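Endo-beta-mannanase (Opitutaceae bacterium TAV5, PDB 7BOB) probably hydrolyses beta-1,4-mannosidic linkages as an exo-acting glycoside hydrolase of family 5, in the gut of a wood-feeding termite. Local coordinates at residues 127-139 with 174-186. Residues are numbered along the deposited sequence; the frame is centred on the assembly and turned at random.
Sequences IERGAAYARTITT and WCRRMTGAIREVL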
ATOM      1  N   ILE A 127       6.875  26.232 -13.971  1.00 51.39           N
ATOM      2  CA  ILE A 127       8.040  26.121 -14.838  1.00 51.16           C
ATOM      3  C   ILE A 127       8.483  27.508 -15.294  1.00 55.11           C
ATOM      4  O   ILE A 127       9.649  27.892 -15.130  1.00 55.89           O
ATOM      5  CB  ILE A 127       7.745  25.180 -16.017  1.00 51.25           C
ATOM      6  CG1 ILE A 127       7.649  23.735 -15.511  1.00 53.15           C
ATOM      7  CG2 ILE A 127       8.847  25.247 -17.044  1.00 55.69           C
ATOM      8  CD1 ILE A 127       7.289  22.707 -16.584  1.00 47.36           C
ATOM      9  N   GLU A 128       7.544  28.308 -15.811  1.00 56.26           N
ATOM     10  CA  GLU A 128       7.893  29.654 -16.263  1.00 57.03           C
ATOM     11  C   GLU A 128       8.390  30.516 -15.109  1.00 52.96           C
ATOM     12  O   GLU A 128       9.474  31.100 -15.190  1.00 56.85           O
ATOM     13  CB  GLU A 128       6.696  30.301 -16.969  1.00 59.84           C
ATOM     14  CG  GLU A 128       6.347  29.635 -18.313  1.00 58.16           C
ATOM     15  CD  GLU A 128       7.580  29.051 -19.029  1.00 67.00           C
ATOM     16  OE1 GLU A 128       8.546  29.800 -19.311  1.00 69.26           O
ATOM     17  OE2 GLU A 128       7.587  27.834 -19.315  1.00 71.85           O
ATOM     18  N   ARG A 129       7.618  30.603 -14.018  1.00 51.55           N
ATOM     19  CA  ARG A 129       8.059  31.389 -12.866  1.00 50.44           C
ATOM     20  C   ARG A 129       9.398  30.890 -12.324  1.00 54.42           C
ATOM     21  O   ARG A 129      10.229  31.690 -11.879  1.00 52.60           O
ATOM     22  CB  ARG A 129       7.001  31.367 -11.765  1.00 50.81           C
ATOM     23  CG  ARG A 129       5.738  32.141 -12.094  1.00 56.13           C
ATOM     24  CD  ARG A 129       5.891  33.633 -11.803  1.00 61.64           C
ATOM     25  NE  ARG A 129       6.414  34.378 -12.954  1.00 61.71           N
ATOM     26  CZ  ARG A 129       7.488  35.157 -12.903  1.00 66.66           C
ATOM     27  NH1 ARG A 129       8.130  35.293 -11.755  1.00 69.25           N
ATOM     28  NH2 ARG A 129       7.921  35.805 -13.984  1.00 67.72           N
ATOM     29  N   GLY A 130       9.631  29.576 -12.357  1.00 51.56           N
ATOM     30  CA  GLY A 130      10.901  29.058 -11.878  1.00 49.69           C
ATOM     31  C   GLY A 130      12.065  29.475 -12.756  1.00 52.67           C
ATOM     32  O   GLY A 130      13.111  29.897 -12.256  1.00 50.95           O
ATOM     33  N   ALA A 131      11.894  29.383 -14.077  1.00 55.07           N
ATOM     34  CA  ALA A 131      12.950  29.801 -14.994  1.00 55.54           C
ATOM     35  C   ALA A 131      13.292  31.275 -14.800  1.00 54.60           C
ATOM     36  O   ALA A 131      14.467  31.645 -14.688  1.00 52.85           O
ATOM     37  CB  ALA A 131      12.525  29.535 -16.440  1.00 55.91           C
ATOM     38  N   ALA A 132      12.274  32.134 -14.743  1.00 57.78           N
ATOM     39  CA  ALA A 132      12.541  33.559 -14.568  1.00 56.78           C
ATOM     40  C   ALA A 132      13.265  33.813 -13.257  1.00 54.63           C
ATOM     41  O   ALA A 132      14.190  34.630 -13.198  1.00 55.74           O
ATOM     42  CB  ALA A 132      11.239  34.347 -14.624  1.00 51.52           C
ATOM     43  N   TYR A 133      12.880  33.094 -12.200  1.00 57.02           N
ATOM     44  CA  TYR A 133      13.531  33.263 -10.903  1.00 57.20           C
ATOM     45  C   TYR A 133      14.985  32.813 -10.951  1.00 54.37           C
ATOM     46  O   TYR A 133      15.861  33.463 -10.373  1.00 54.97           O
ATOM     47  CB  TYR A 133      12.761  32.485  -9.835  1.00 55.37           C
ATOM     48  CG  TYR A 133      13.499  32.271  -8.532  1.00 54.31           C
ATOM     49  CD1 TYR A 133      13.777  33.336  -7.680  1.00 49.12           C
ATOM     50  CD2 TYR A 133      13.892  30.988  -8.141  1.00 54.55           C
ATOM     51  CE1 TYR A 133      14.438  33.135  -6.465  1.00 49.43           C
ATOM     52  CE2 TYR A 133      14.559  30.769  -6.939  1.00 48.35           C
ATOM     53  CZ  TYR A 133      14.823  31.842  -6.102  1.00 53.38           C
ATOM     54  OH  TYR A 133      15.472  31.622  -4.906  1.00 50.75           O
ATOM     55  N   ALA A 134      15.263  31.710 -11.642  1.00 52.88           N
ATOM     56  CA  ALA A 134      16.647  31.266 -11.763  1.00 57.32           C
ATOM     57  C   ALA A 134      17.481  32.288 -12.525  1.00 54.91           C
ATOM     58  O   ALA A 134      18.614  32.602 -12.132  1.00 52.12           O
ATOM     59  CB  ALA A 134      16.712  29.905 -12.453  1.00 51.02           C
ATOM     60  N   ARG A 135      16.936  32.813 -13.625  1.00 56.71           N
ATOM     61  CA  ARG A 135      17.657  33.826 -14.385  1.00 61.16           C
ATOM     62  C   ARG A 135      17.874  35.088 -13.554  1.00 55.47           C
ATOM     63  O   ARG A 135      18.969  35.669 -13.579  1.00 51.88           O
ATOM     64  CB  ARG A 135      16.906  34.143 -15.678  1.00 62.64           C
ATOM     65  CG  ARG A 135      17.619  35.202 -16.512  1.00 72.27           C
ATOM     66  CD  ARG A 135      17.096  35.268 -17.938  1.00 72.95           C
ATOM     67  NE  ARG A 135      15.661  35.542 -17.943  1.00 88.25           N
ATOM     68  CZ  ARG A 135      14.721  34.654 -18.274  1.00 83.18           C
ATOM     69  NH1 ARG A 135      15.059  33.418 -18.642  1.00 79.23           N
ATOM     70  NH2 ARG A 135      13.434  35.005 -18.241  1.00 77.59           N
ATOM     71  N   THR A 136      16.877  35.483 -12.761  1.00 54.98           N
ATOM     72  CA  THR A 136      17.004  36.695 -11.957  1.00 54.05           C
ATOM     73  C   THR A 136      18.116  36.572 -10.928  1.00 53.77           C
ATOM     74  O   THR A 136      18.931  37.486 -10.771  1.00 56.90           O
ATOM     75  CB  THR A 136      15.698  37.006 -11.252  1.00 53.53           C
ATOM     76  OG1 THR A 136      14.666  37.201 -12.226  1.00 55.41           O
ATOM     77  CG2 THR A 136      15.872  38.249 -10.404  1.00 48.42           C
ATOM     78  N   ILE A 137      18.135  35.476 -10.172  1.00 55.35           N
ATOM     79  CA  ILE A 137      19.171  35.322  -9.156  1.00 52.88           C
ATOM     80  C   ILE A 137      20.539  35.251  -9.814  1.00 54.12           C
ATOM     81  O   ILE A 137      21.476  35.941  -9.397  1.00 56.64           O
ATOM     82  CB  ILE A 137      18.909  34.092  -8.270  1.00 54.31           C
ATOM     83  CG1 ILE A 137      17.514  34.174  -7.638  1.00 53.04           C
ATOM     84  CG2 ILE A 137      19.980  34.000  -7.198  1.00 54.20           C
ATOM     85  CD1 ILE A 137      17.299  35.422  -6.773  1.00 52.67           C
ATOM     86  N   THR A 138      20.665  34.443 -10.875  1.00 52.55           N
ATOM     87  CA  THR A 138      21.939  34.350 -11.583  1.00 54.51           C
ATOM     88  C   THR A 138      22.420  35.724 -12.035  1.00 54.08           C
ATOM     89  O   THR A 138      23.609  36.027 -11.952  1.00 51.45           O
ATOM     90  CB  THR A 138      21.819  33.401 -12.778  1.00 56.45           C
ATOM     91  OG1 THR A 138      21.249  32.154 -12.354  1.00 59.02           O
ATOM     92  CG2 THR A 138      23.182  33.116 -13.376  1.00 54.31           C
ATOM     93  N   THR A 139      21.502  36.574 -12.501  1.00 56.44           N
ATOM     94  CA  THR A 139      21.862  37.944 -12.835  1.00 55.60           C
ATOM     95  C   THR A 139      22.564  38.624 -11.665  1.00 56.59           C
ATOM     96  O   THR A 139      23.610  39.254 -11.842  1.00 57.29           O
ATOM     97  CB  THR A 139      20.619  38.727 -13.255  1.00 56.89           C
ATOM     98  OG1 THR A 139      20.307  38.425 -14.619  1.00 57.98           O
ATOM     99  CG2 THR A 139      20.859  40.222 -13.134  1.00 57.92           C
ATOM    100  N   TRP A 174      12.325  19.754 -16.294  1.00 55.03           N
ATOM    101  CA  TRP A 174      12.462  20.890 -15.390  1.00 51.87           C
ATOM    102  C   TRP A 174      13.924  21.207 -15.141  1.00 56.87           C
ATOM    103  O   TRP A 174      14.322  22.385 -15.075  1.00 56.01           O
ATOM    104  CB  TRP A 174      11.762  20.580 -14.075  1.00 52.63           C
ATOM    105  CG  TRP A 174      11.790  21.679 -13.077  1.00 53.14           C
ATOM    106  CD1 TRP A 174      10.857  22.669 -12.923  1.00 50.23           C
ATOM    107  CD2 TRP A 174      12.771  21.885 -12.057  1.00 50.67           C
ATOM    108  NE1 TRP A 174      11.206  23.481 -11.875  1.00 51.94           N
ATOM    109  CE2 TRP A 174      12.379  23.026 -11.328  1.00 51.13           C
ATOM    110  CE3 TRP A 174      13.943  21.221 -11.690  1.00 50.10           C
ATOM    111  CZ2 TRP A 174      13.120  23.519 -10.254  1.00 50.65           C
ATOM    112  CZ3 TRP A 174      14.679  21.710 -10.621  1.00 48.43           C
ATOM    113  CH2 TRP A 174      14.264  22.843  -9.913  1.00 52.72           C
ATOM    114  N   CYS A 175      14.739  20.155 -15.013  1.00 55.03           N
ATOM    115  CA  CYS A 175      16.164  20.318 -14.760  1.00 54.66           C
ATOM    116  C   CYS A 175      16.853  20.957 -15.959  1.00 55.60           C
ATOM    117  O   CYS A 175      17.670  21.866 -15.803  1.00 53.20           O
ATOM    118  CB  CYS A 175      16.780  18.954 -14.425  1.00 51.79           C
ATOM    119  SG  CYS A 175      18.549  18.951 -14.086  1.00 51.15           S
ATOM    120  N   ARG A 176      16.510  20.497 -17.168  1.00 57.47           N
ATOM    121  CA  ARG A 176      16.992  21.139 -18.386  1.00 58.53           C
ATOM    122  C   ARG A 176      16.608  22.609 -18.417  1.00 55.82           C
ATOM    123  O   ARG A 176      17.440  23.468 -18.733  1.00 56.79           O
ATOM    124  CB  ARG A 176      16.434  20.427 -19.628  1.00 61.25           C
ATOM    125  CG  ARG A 176      17.159  20.771 -20.946  1.00 61.10           C
ATOM    126  CD  ARG A 176      16.361  20.329 -22.183  1.00 59.34           C
ATOM    127  NE  ARG A 176      15.027  20.918 -22.211  1.00 57.61           N
ATOM    128  CZ  ARG A 176      14.749  22.113 -22.737  1.00 62.96           C
ATOM    129  NH1 ARG A 176      15.715  22.843 -23.292  1.00 60.34           N
ATOM    130  NH2 ARG A 176      13.509  22.586 -22.706  1.00 53.71           N
ATOM    131  N   ARG A 177      15.358  22.918 -18.072  1.00 55.65           N
ATOM    132  CA  ARG A 177      14.895  24.299 -18.159  1.00 55.63           C
ATOM    133  C   ARG A 177      15.569  25.184 -17.120  1.00 52.48           C
ATOM    134  O   ARG A 177      15.934  26.325 -17.420  1.00 55.35           O
ATOM    135  CB  ARG A 177      13.383  24.361 -18.000  1.00 53.48           C
ATOM    136  CG  ARG A 177      12.610  23.835 -19.206  1.00 59.45           C
ATOM    137  CD  ARG A 177      12.636  24.809 -20.371  1.00 58.29           C
ATOM    138  NE  ARG A 177      12.368  26.182 -19.952  1.00 64.19           N
ATOM    139  CZ  ARG A 177      11.162  26.746 -19.933  1.00 62.65           C
ATOM    140  NH1 ARG A 177      10.093  26.069 -20.316  1.00 61.84           N
ATOM    141  NH2 ARG A 177      11.027  28.003 -19.541  1.00 66.90           N
ATOM    142  N   MET A 178      15.737  24.690 -15.892  1.00 51.52           N
ATOM    143  CA  MET A 178      16.306  25.534 -14.850  1.00 52.33           C
ATOM    144  C   MET A 178      17.812  25.703 -15.027  1.00 54.58           C
ATOM    145  O   MET A 178      18.346  26.779 -14.766  1.00 50.92           O
ATOM    146  CB  MET A 178      16.002  24.968 -13.467  1.00 54.41           C
ATOM    147  CG  MET A 178      14.534  24.869 -13.139  1.00 52.30           C
ATOM    148  SD  MET A 178      13.644  26.401 -13.500  1.00 52.66           S
ATOM    149  CE  MET A 178      12.435  25.835 -14.681  1.00 52.92           C
ATOM    150  N   THR A 179      18.517  24.658 -15.463  1.00 57.78           N
ATOM    151  CA  THR A 179      19.921  24.844 -15.807  1.00 55.95           C
ATOM    152  C   THR A 179      20.060  25.755 -17.021  1.00 54.34           C
ATOM    153  O   THR A 179      20.939  26.619 -17.057  1.00 55.20           O
ATOM    154  CB  THR A 179      20.599  23.499 -16.078  1.00 55.14           C
ATOM    155  OG1 THR A 179      19.903  22.815 -17.135  1.00 54.48           O
ATOM    156  CG2 THR A 179      20.643  22.641 -14.814  1.00 52.61           C
ATOM    157  N   GLY A 180      19.205  25.571 -18.028  1.00 55.89           N
ATOM    158  CA  GLY A 180      19.283  26.410 -19.210  1.00 57.02           C
ATOM    159  C   GLY A 180      19.067  27.878 -18.895  1.00 57.51           C
ATOM    160  O   GLY A 180      19.714  28.750 -19.485  1.00 56.40           O
ATOM    161  N   ALA A 181      18.157  28.165 -17.956  1.00 57.24           N
ATOM    162  CA  ALA A 181      17.915  29.543 -17.533  1.00 57.42           C
ATOM    163  C   ALA A 181      19.144  30.132 -16.860  1.00 60.31           C
ATOM    164  O   ALA A 181      19.476  31.308 -17.064  1.00 60.26           O
ATOM    165  CB  ALA A 181      16.722  29.598 -16.580  1.00 54.80           C
ATOM    166  N   ILE A 182      19.819  29.336 -16.029  1.00 56.08           N
ATOM    167  CA  ILE A 182      21.024  29.822 -15.376  1.00 57.37           C
ATOM    168  C   ILE A 182      22.085  30.141 -16.421  1.00 60.10           C
ATOM    169  O   ILE A 182      22.820  31.133 -16.311  1.00 60.41           O
ATOM    170  CB  ILE A 182      21.507  28.787 -14.343  1.00 53.70           C
ATOM    171  CG1 ILE A 182      20.679  28.894 -13.060  1.00 52.31           C
ATOM    172  CG2 ILE A 182      22.999  28.944 -14.048  1.00 53.49           C
ATOM    173  CD1 ILE A 182      20.593  27.568 -12.294  1.00 57.46           C
ATOM    174  N   ARG A 183      22.147  29.331 -17.476  1.00 57.27           N
ATOM    175  CA  ARG A 183      23.162  29.499 -18.502  1.00 62.99           C
ATOM    176  C   ARG A 183      22.816  30.591 -19.506  1.00 60.85           C
ATOM    177  O   ARG A 183      23.672  30.941 -20.323  1.00 63.97           O
ATOM    178  CB  ARG A 183      23.404  28.162 -19.218  1.00 59.22           C
ATOM    179  CG  ARG A 183      24.060  27.102 -18.320  1.00 59.88           C
ATOM    180  CD  ARG A 183      24.684  25.948 -19.117  1.00 56.73           C
ATOM    181  NE  ARG A 183      24.949  24.794 -18.259  1.00 56.53           N
ATOM    182  CZ  ARG A 183      25.954  24.712 -17.391  1.00 59.03           C
ATOM    183  NH1 ARG A 183      26.837  25.702 -17.258  1.00 55.57           N
ATOM    184  NH2 ARG A 183      26.087  23.624 -16.653  1.00 59.06           N
ATOM    185  N   GLU A 184      21.595  31.127 -19.474  1.00 58.08           N
ATOM    186  CA  GLU A 184      21.303  32.336 -20.238  1.00 62.99           C
ATOM    187  C   GLU A 184      22.032  33.546 -19.674  1.00 62.11           C
ATOM    188  O   GLU A 184      22.148  34.563 -20.365  1.00 64.63           O
ATOM    189  CB  GLU A 184      19.800  32.611 -20.263  1.00 60.18           C
ATOM    190  CG  GLU A 184      19.034  31.768 -21.262  1.00 61.15           C
ATOM    191  CD  GLU A 184      17.535  31.984 -21.153  1.00 68.99           C
ATOM    192  OE1 GLU A 184      17.138  33.085 -20.713  1.00 75.13           O
ATOM    193  OE2 GLU A 184      16.755  31.055 -21.486  1.00 72.59           O
ATOM    194  N   VAL A 185      22.523  33.454 -18.441  1.00 62.35           N
ATOM    195  CA  VAL A 185      23.262  34.526 -17.798  1.00 61.65           C
ATOM    196  C   VAL A 185      24.728  34.163 -17.600  1.00 60.66           C
ATOM    197  O   VAL A 185      25.607  34.986 -17.848  1.00 61.42           O
ATOM    198  CB  VAL A 185      22.599  34.904 -16.456  1.00 59.91           C
ATOM    199  CG1 VAL A 185      23.469  35.890 -15.668  1.00 56.04           C
ATOM    200  CG2 VAL A 185      21.207  35.454 -16.702  1.00 58.40           C
ATOM    201  N   LEU A 186      25.019  32.937 -17.164  1.00 59.78           N
ATOM    202  CA  LEU A 186      26.390  32.495 -16.914  1.00 59.24           C
ATOM    203  C   LEU A 186      26.596  31.171 -17.636  1.00 65.32           C
ATOM    204  O   LEU A 186      26.586  30.095 -17.013  1.00 64.33           O
ATOM    205  CB  LEU A 186      26.672  32.367 -15.417  1.00 60.59           C
ATOM    206  CG  LEU A 186      26.660  33.632 -14.572  1.00 59.86           C
ATOM    207  CD1 LEU A 186      26.841  33.285 -13.103  1.00 54.13           C
ATOM    208  CD2 LEU A 186      27.773  34.569 -15.053  1.00 57.00           C
TER
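A131 and A134 meet A181 where segments 127-139 and 174-186 pack closely. The segment axes approach to 7.9 Å and cross at -32°, running roughly parallel. Small residues allow this: A181 CB lies 3.6 Å from A131 O and also touches A134 CB. M178 fills the next position. Its chain bends so that M178 SD reaches the backbone at G130 and sits 3.5 Å from A131 N, while its CG lies over one face of the W174 ring. Lacking a side chain, G130 lets the sulfur approach. Further along, T138 OG1 donates a hydrogen bond to A134 O at 2.7 Å. With OG1 beside the backbone N (chi1 -51°), T138 CG2 packs 3.6 Å from V185 CB and also meets L186.

The solvent side is looser and charged. R177 holds E128 end-on in a salt bridge with two hydrogen bonds: NH2 donates to OE1 at 3.1 Å and NH1 to OE2 at 3.2 Å. The carboxylate and guanidinium planes are 33° apart, and I127 CG2 lies over one guanidinium face. A leucine in place of R177 would probably leave the E128 carboxylate without its charged mate and free to swing. R135 NH1 forms a second salt bridge with E184 OE1 at 3.0 Å, and R135 CG packs on V185 CG2.

The two helices are neighbours on the outside of the (beta/alpha)8 barrel of family 5. M178 and I182 rest on L153 of strand 151-154, and I182 also reaches L99 of strand 94-101 and I191 of strand 191-192. W174 meets F100 and F121 edge-to-face.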